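Local coordinates for phenylacetic acid degradation-related protein (Ralstonia eutropha JMP134, PDB 2PIM), which is a putative thioesterase of the hotdog-fold superfamily, related to phenylacetic acid degradation proteins, and probably hydrolyses acyl-CoA thioesters, at the interface of chains A and B. Residues are numbered along the deposited sequence; one frame, centred on the assembly and turned at random. Chains: chain A/B, Phenylacetic acid degradation-related protein.

Contact 1: the interface of chains A and B. Residues chain A 21, 25, 59-60, 63; chain B 57, 59-60, 63.
A direct polar link between the chains runs from the carboxamide of B:Gln57 to the main chain of helix 58-75 in chain A: B:Gln57 NE2 donates to the carbonyl oxygen A:Ala63 O at 3.1 Å, and the two-fold axis gives this bond a twin. The bond is fairly straight, 157° at the hydrogen, and its donor lies 17° off the carbonyl plane. CG of B:Gln57 stands anti to the backbone N (chi1 -162°) and the side chain then bends at chi2, which carries the amide toward that carbonyl. At the other end of the amide, OE1 takes a weak bond from B:Met60 N, a tie that may help fix the amide's rotation. A second polar link is indirect: water 1 lies 2.8 Å from both A:Gly59 O and B:Gly59 O, bridging equivalent carbonyls of the two helices.

The apolar contacts centre on A:Val21 and the two selenomethionines. A:Val21 lies across the B:Gln57 side chain at about a right angle, both methyls against its aliphatic part, while CG2 also reaches B:Met60 CG at 3.7 Å. The selenomethionines A:Met60 and B:Met60 meet obliquely, A:Met60 SE lying 3.7 Å from B:Met60 CE; each side chain is folded at chi2 and chi3, which brings its selenium and methyl end against its twin. With no side chain on A:Gly59 and only a methyl on B:Ala63, the helix backbones can come close, A:Gly59 CA and B:Ala63 CA being 3.7 Å apart.

In the fold, the first turns of the two 58-75 helices pack around the two-fold axis, with B:Gln57 just ahead of its helix and A:Val21 contributed by helix 20-25. In hotdog thioesterases this long central helix is wrapped by the sheet and lies near the active site at the dimer interface.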
ATOM      1  N   VAL A  21      -5.996  -2.258  11.231  1.00 27.33           N
ATOM      2  CA  VAL A  21      -5.461  -2.550   9.901  1.00 26.34           C
ATOM      3  C   VAL A  21      -4.741  -3.902   9.854  1.00 27.59           C
ATOM      4  O   VAL A  21      -4.831  -4.621   8.862  1.00 30.42           O
ATOM      5  CB  VAL A  21      -4.580  -1.372   9.335  1.00 26.45           C
ATOM      6  CG1 VAL A  21      -3.327  -1.074  10.211  1.00 21.02           C
ATOM      7  CG2 VAL A  21      -4.177  -1.653   7.887  1.00 26.85           C
ATOM      8  N   LEU A  25      -5.466  -7.063   7.377  1.00 27.98           N
ATOM      9  CA  LEU A  25      -4.439  -7.778   6.591  1.00 28.81           C
ATOM     10  C   LEU A  25      -4.125  -9.207   7.060  1.00 30.21           C
ATOM     11  O   LEU A  25      -3.304  -9.883   6.435  1.00 31.25           O
ATOM     12  CB  LEU A  25      -3.157  -6.943   6.549  1.00 31.29           C
ATOM     13  CG  LEU A  25      -3.389  -5.514   6.015  1.00 31.65           C
ATOM     14  CD1 LEU A  25      -2.188  -4.673   6.317  1.00 31.26           C
ATOM     15  CD2 LEU A  25      -3.726  -5.546   4.526  1.00 31.42           C
ATOM     16  N   GLY A  59      -0.553  -2.516  -4.178  1.00 29.08           N
ATOM     17  CA  GLY A  59      -0.742  -1.663  -3.040  1.00 29.09           C
ATOM     18  C   GLY A  59      -1.108  -2.408  -1.781  1.00 28.02           C
ATOM     19  O   GLY A  59      -0.655  -2.034  -0.723  1.00 30.55           O
HETATM   20  N   MSE A  60      -1.931  -3.458  -1.895  1.00 29.75           N
HETATM   21  CA  MSE A  60      -2.346  -4.249  -0.721  1.00 30.61           C
HETATM   22  C   MSE A  60      -1.116  -4.972  -0.148  1.00 30.92           C
HETATM   23  O   MSE A  60      -0.953  -5.005   1.062  1.00 26.44           O
HETATM   24  CB  MSE A  60      -3.483  -5.226  -1.059  1.00 31.22           C
HETATM   25  CG  MSE A  60      -4.800  -4.496  -1.404  1.00 30.88           C
HETATM   26 SE   MSE A  60      -5.344  -3.323   0.074  0.75 27.03          SE
HETATM   27  CE  MSE A  60      -5.232  -4.496   1.507  1.00 28.18           C
ATOM     28  N   ALA A  63       0.709  -2.534   1.852  1.00 28.41           N
ATOM     29  CA  ALA A  63       0.155  -2.346   3.200  1.00 28.16           C
ATOM     30  C   ALA A  63       0.668  -3.401   4.170  1.00 27.00           C
ATOM     31  O   ALA A  63       0.859  -3.130   5.338  1.00 26.30           O
ATOM     32  CB  ALA A  63      -1.397  -2.328   3.157  1.00 29.95           C
TER
ATOM     33  N   GLN B  57      -3.696   3.796   8.055  1.00 28.15           N
ATOM     34  CA  GLN B  57      -2.365   3.236   7.791  1.00 28.38           C
ATOM     35  C   GLN B  57      -1.860   3.736   6.446  1.00 29.99           C
ATOM     36  O   GLN B  57      -2.640   3.778   5.472  1.00 30.92           O
ATOM     37  CB  GLN B  57      -2.412   1.715   7.739  1.00 27.54           C
ATOM     38  CG  GLN B  57      -1.039   1.055   7.899  1.00 27.38           C
ATOM     39  CD  GLN B  57      -0.861  -0.149   6.989  1.00 37.99           C
ATOM     40  OE1 GLN B  57      -1.342  -0.149   5.848  1.00 32.39           O
ATOM     41  NE2 GLN B  57      -0.146  -1.180   7.482  1.00 31.96           N
ATOM     42  N   GLY B  59       0.208   2.359   4.298  1.00 29.08           N
ATOM     43  CA  GLY B  59       0.094   1.369   3.267  1.00 29.09           C
ATOM     44  C   GLY B  59      -1.264   1.332   2.612  1.00 28.02           C
ATOM     45  O   GLY B  59      -1.338   1.131   1.422  1.00 30.55           O
HETATM   46  N   MSE B  60      -2.336   1.524   3.391  1.00 29.75           N
HETATM   47  CA  MSE B  60      -3.706   1.506   2.842  1.00 30.61           C
HETATM   48  C   MSE B  60      -3.880   2.708   1.899  1.00 30.92           C
HETATM   49  O   MSE B  60      -4.458   2.552   0.835  1.00 26.44           O
HETATM   50  CB  MSE B  60      -4.769   1.486   3.952  1.00 31.22           C
HETATM   51  CG  MSE B  60      -4.755   0.165   4.753  1.00 30.88           C
HETATM   52 SE   MSE B  60      -5.010  -1.369   3.555  0.75 27.03          SE
HETATM   53  CE  MSE B  60      -6.510  -0.826   2.608  1.00 28.18           C
ATOM     54  N   ALA B  63      -2.348   1.791  -1.277  1.00 28.41           N
ATOM     55  CA  ALA B  63      -3.211   0.961  -2.129  1.00 28.16           C
ATOM     56  C   ALA B  63      -4.184   1.808  -2.938  1.00 27.00           C
ATOM     57  O   ALA B  63      -4.518   1.471  -4.056  1.00 26.30           O
ATOM     58  CB  ALA B  63      -3.961  -0.101  -1.279  1.00 29.95           C
TER
HETATM   59  O   HOH W   1       0.726   0.340  -0.253  0.50 18.23           O

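Contact 2: the interface of chains A and B. Residues chain A 87-90; chain B 87-90.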
ATOM      1  N   ASN A  87       8.547   7.686   4.098  1.00 26.61           N
ATOM      2  CA  ASN A  87       8.603   7.212   2.729  1.00 29.18           C
ATOM      3  C   ASN A  87       8.602   5.705   2.798  1.00 30.60           C
ATOM      4  O   ASN A  87       9.154   5.134   3.767  1.00 25.24           O
ATOM      5  CB  ASN A  87       9.909   7.699   2.029  1.00 29.80           C
ATOM      6  CG  ASN A  87       9.933   7.399   0.507  1.00 31.66           C
ATOM      7  OD1 ASN A  87      10.510   6.391   0.072  1.00 32.94           O
ATOM      8  ND2 ASN A  87       9.364   8.340  -0.312  1.00 30.40           N
ATOM      9  N   LEU A  88       7.965   5.078   1.796  1.00 24.88           N
ATOM     10  CA  LEU A  88       7.972   3.632   1.619  1.00 25.41           C
ATOM     11  C   LEU A  88       8.112   3.348   0.106  1.00 26.76           C
ATOM     12  O   LEU A  88       7.313   3.798  -0.666  1.00 27.28           O
ATOM     13  CB  LEU A  88       6.657   3.053   2.128  1.00 27.30           C
ATOM     14  CG  LEU A  88       6.379   1.545   2.094  1.00 26.56           C
ATOM     15  CD1 LEU A  88       7.397   0.747   2.873  1.00 31.17           C
ATOM     16  CD2 LEU A  88       5.004   1.293   2.645  1.00 26.74           C
ATOM     17  N   ASN A  89       9.176   2.670  -0.300  1.00 26.76           N
ATOM     18  CA  ASN A  89       9.391   2.366  -1.686  1.00 27.89           C
ATOM     19  C   ASN A  89       9.131   0.894  -1.858  1.00 29.68           C
ATOM     20  O   ASN A  89       9.743   0.080  -1.169  1.00 30.87           O
ATOM     21  CB  ASN A  89      10.823   2.720  -2.140  1.00 25.88           C
ATOM     22  CG  ASN A  89      11.037   2.458  -3.642  1.00 28.85           C
ATOM     23  OD1 ASN A  89      11.505   1.399  -4.019  1.00 28.62           O
ATOM     24  ND2 ASN A  89      10.668   3.412  -4.483  1.00 22.63           N
ATOM     25  N   LEU A  90       8.245   0.563  -2.788  1.00 27.62           N
ATOM     26  CA  LEU A  90       7.765  -0.793  -2.993  1.00 28.08           C
ATOM     27  C   LEU A  90       8.186  -1.276  -4.360  1.00 28.29           C
ATOM     28  O   LEU A  90       8.052  -0.552  -5.309  1.00 24.12           O
ATOM     29  CB  LEU A  90       6.233  -0.816  -2.978  1.00 28.51           C
ATOM     30  CG  LEU A  90       5.604  -0.297  -1.699  1.00 27.91           C
ATOM     31  CD1 LEU A  90       4.082  -0.201  -1.905  1.00 29.80           C
ATOM     32  CD2 LEU A  90       5.962  -1.141  -0.480  1.00 29.83           C
TER
ATOM     33  N   ASN B  87       7.405  -0.455  -9.689  1.00 26.61           N
ATOM     34  CA  ASN B  87       7.833   0.237  -8.489  1.00 29.18           C
ATOM     35  C   ASN B  87       6.767   1.261  -8.184  1.00 30.60           C
ATOM     36  O   ASN B  87       6.145   1.800  -9.130  1.00 25.24           O
ATOM     37  CB  ASN B  87       9.195   0.960  -8.725  1.00 29.80           C
ATOM     38  CG  ASN B  87       9.805   1.548  -7.425  1.00 31.66           C
ATOM     39  OD1 ASN B  87       9.639   2.741  -7.134  1.00 32.94           O
ATOM     40  ND2 ASN B  87      10.592   0.705  -6.681  1.00 30.40           N
ATOM     41  N   LEU B  88       6.546   1.499  -6.881  1.00 24.88           N
ATOM     42  CA  LEU B  88       5.656   2.545  -6.395  1.00 25.41           C
ATOM     43  C   LEU B  88       6.331   3.199  -5.169  1.00 26.76           C
ATOM     44  O   LEU B  88       6.642   2.526  -4.225  1.00 27.28           O
ATOM     45  CB  LEU B  88       4.327   1.926  -5.978  1.00 27.30           C
ATOM     46  CG  LEU B  88       3.175   2.786  -5.443  1.00 26.56           C
ATOM     47  CD1 LEU B  88       2.734   3.845  -6.423  1.00 31.17           C
ATOM     48  CD2 LEU B  88       2.017   1.890  -5.106  1.00 26.74           C
ATOM     49  N   ASN B  89       6.621   4.490  -5.236  1.00 26.76           N
ATOM     50  CA  ASN B  89       7.253   5.178  -4.148  1.00 27.89           C
ATOM     51  C   ASN B  89       6.209   6.058  -3.518  1.00 29.68           C
ATOM     52  O   ASN B  89       5.599   6.874  -4.208  1.00 30.87           O
ATOM     53  CB  ASN B  89       8.459   6.019  -4.618  1.00 25.88           C
ATOM     54  CG  ASN B  89       9.181   6.706  -3.444  1.00 28.85           C
ATOM     55  OD1 ASN B  89       8.894   7.847  -3.130  1.00 28.62           O
ATOM     56  ND2 ASN B  89      10.090   5.996  -2.792  1.00 22.63           N
ATOM     57  N   LEU B  90       6.026   5.905  -2.213  1.00 27.62           N
ATOM     58  CA  LEU B  90       4.965   6.563  -1.469  1.00 28.08           C
ATOM     59  C   LEU B  90       5.570   7.511  -0.461  1.00 28.29           C
ATOM     60  O   LEU B  90       6.497   7.146   0.210  1.00 24.12           O
ATOM     61  CB  LEU B  90       4.167   5.530  -0.667  1.00 28.51           C
ATOM     62  CG  LEU B  90       3.528   4.436  -1.502  1.00 27.91           C
ATOM     63  CD1 LEU B  90       2.932   3.380  -0.553  1.00 29.80           C
ATOM     64  CD2 LEU B  90       2.489   4.971  -2.482  1.00 29.83           C
TER
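A:Asn87 and B:Asn89 meet diagonally from neighbouring strands and join their carboxamides by a reciprocal pair of hydrogen bonds; the two-fold axis repeats the pair as A:Asn89 with B:Asn87. The side chains cross at about a right angle and their amide planes are 35° apart, so the paired groups are twisted rather than coplanar. A:Asn87 ND2 donates to B:Asn89 OD1 at 2.9 Å, with the acceptor close to the plane of the donating amide. In return, B:Asn89 ND2 donates to A:Asn87 OD1, also at 2.9 Å, landing on a lone pair in the carbonyl plane. This return bond is the more bent, 140° at the hydrogen, and its acceptor is tilted out of the B:Asn89 amide plane. Their spacing of two residues along the strand puts both asparagines on the same face of the sheet, and CG anti to the backbone N (chi1 -172° for A:Asn87) turns each carboxamide toward the partner strand. Two bonds per pair should restrain amide rotation and set which end is oxygen and which nitrogen.

The leucines point to the opposite face. A:Leu90 and B:Leu90 lean toward each other across the axis and meet through their CD1 methyls at 4.0 Å, a light contact.

Between these layers the two copies of strand 84-92 pair antiparallel, with A:Asn89 opposite B:Asn89 at the two-fold axis. A:Leu88 N donates to B:Leu90 O at 3.0 Å and B:Leu90 N to A:Leu88 O at 2.9 Å, and the axis repeats both bonds. The sheet thereby runs continuously from one subunit into the other, as is usual in hotdog-fold dimers. Where the two asparagine pairs adjoin, A:Asn89 ND2 and B:Asn89 ND2 lie 3.1 Å apart with no hydrogen bond between them: A:Asn89 ND2 donates to B:Asn87 OD1, and B:Asn89 ND2 to A:Asn87 OD1.

The C-alpha centres of contact 1 and contact 2 are about 12 Å apart, and the two patches share no residue. They are successive layers of one two-fold interface: contact 1 uses the start of helix 58-75 together with helix 20-25, whereas contact 2 uses strand 84-92, which follows that helix in the chain. The leucine face of contact 2 is turned toward the helices, and its asparagine face away from them. Helix packing and sheet continuation thus join the same two subunits, consistent with the dimer being the basic building block of hotdog thioesterases, though the structure alone does not show the oligomeric state in solution.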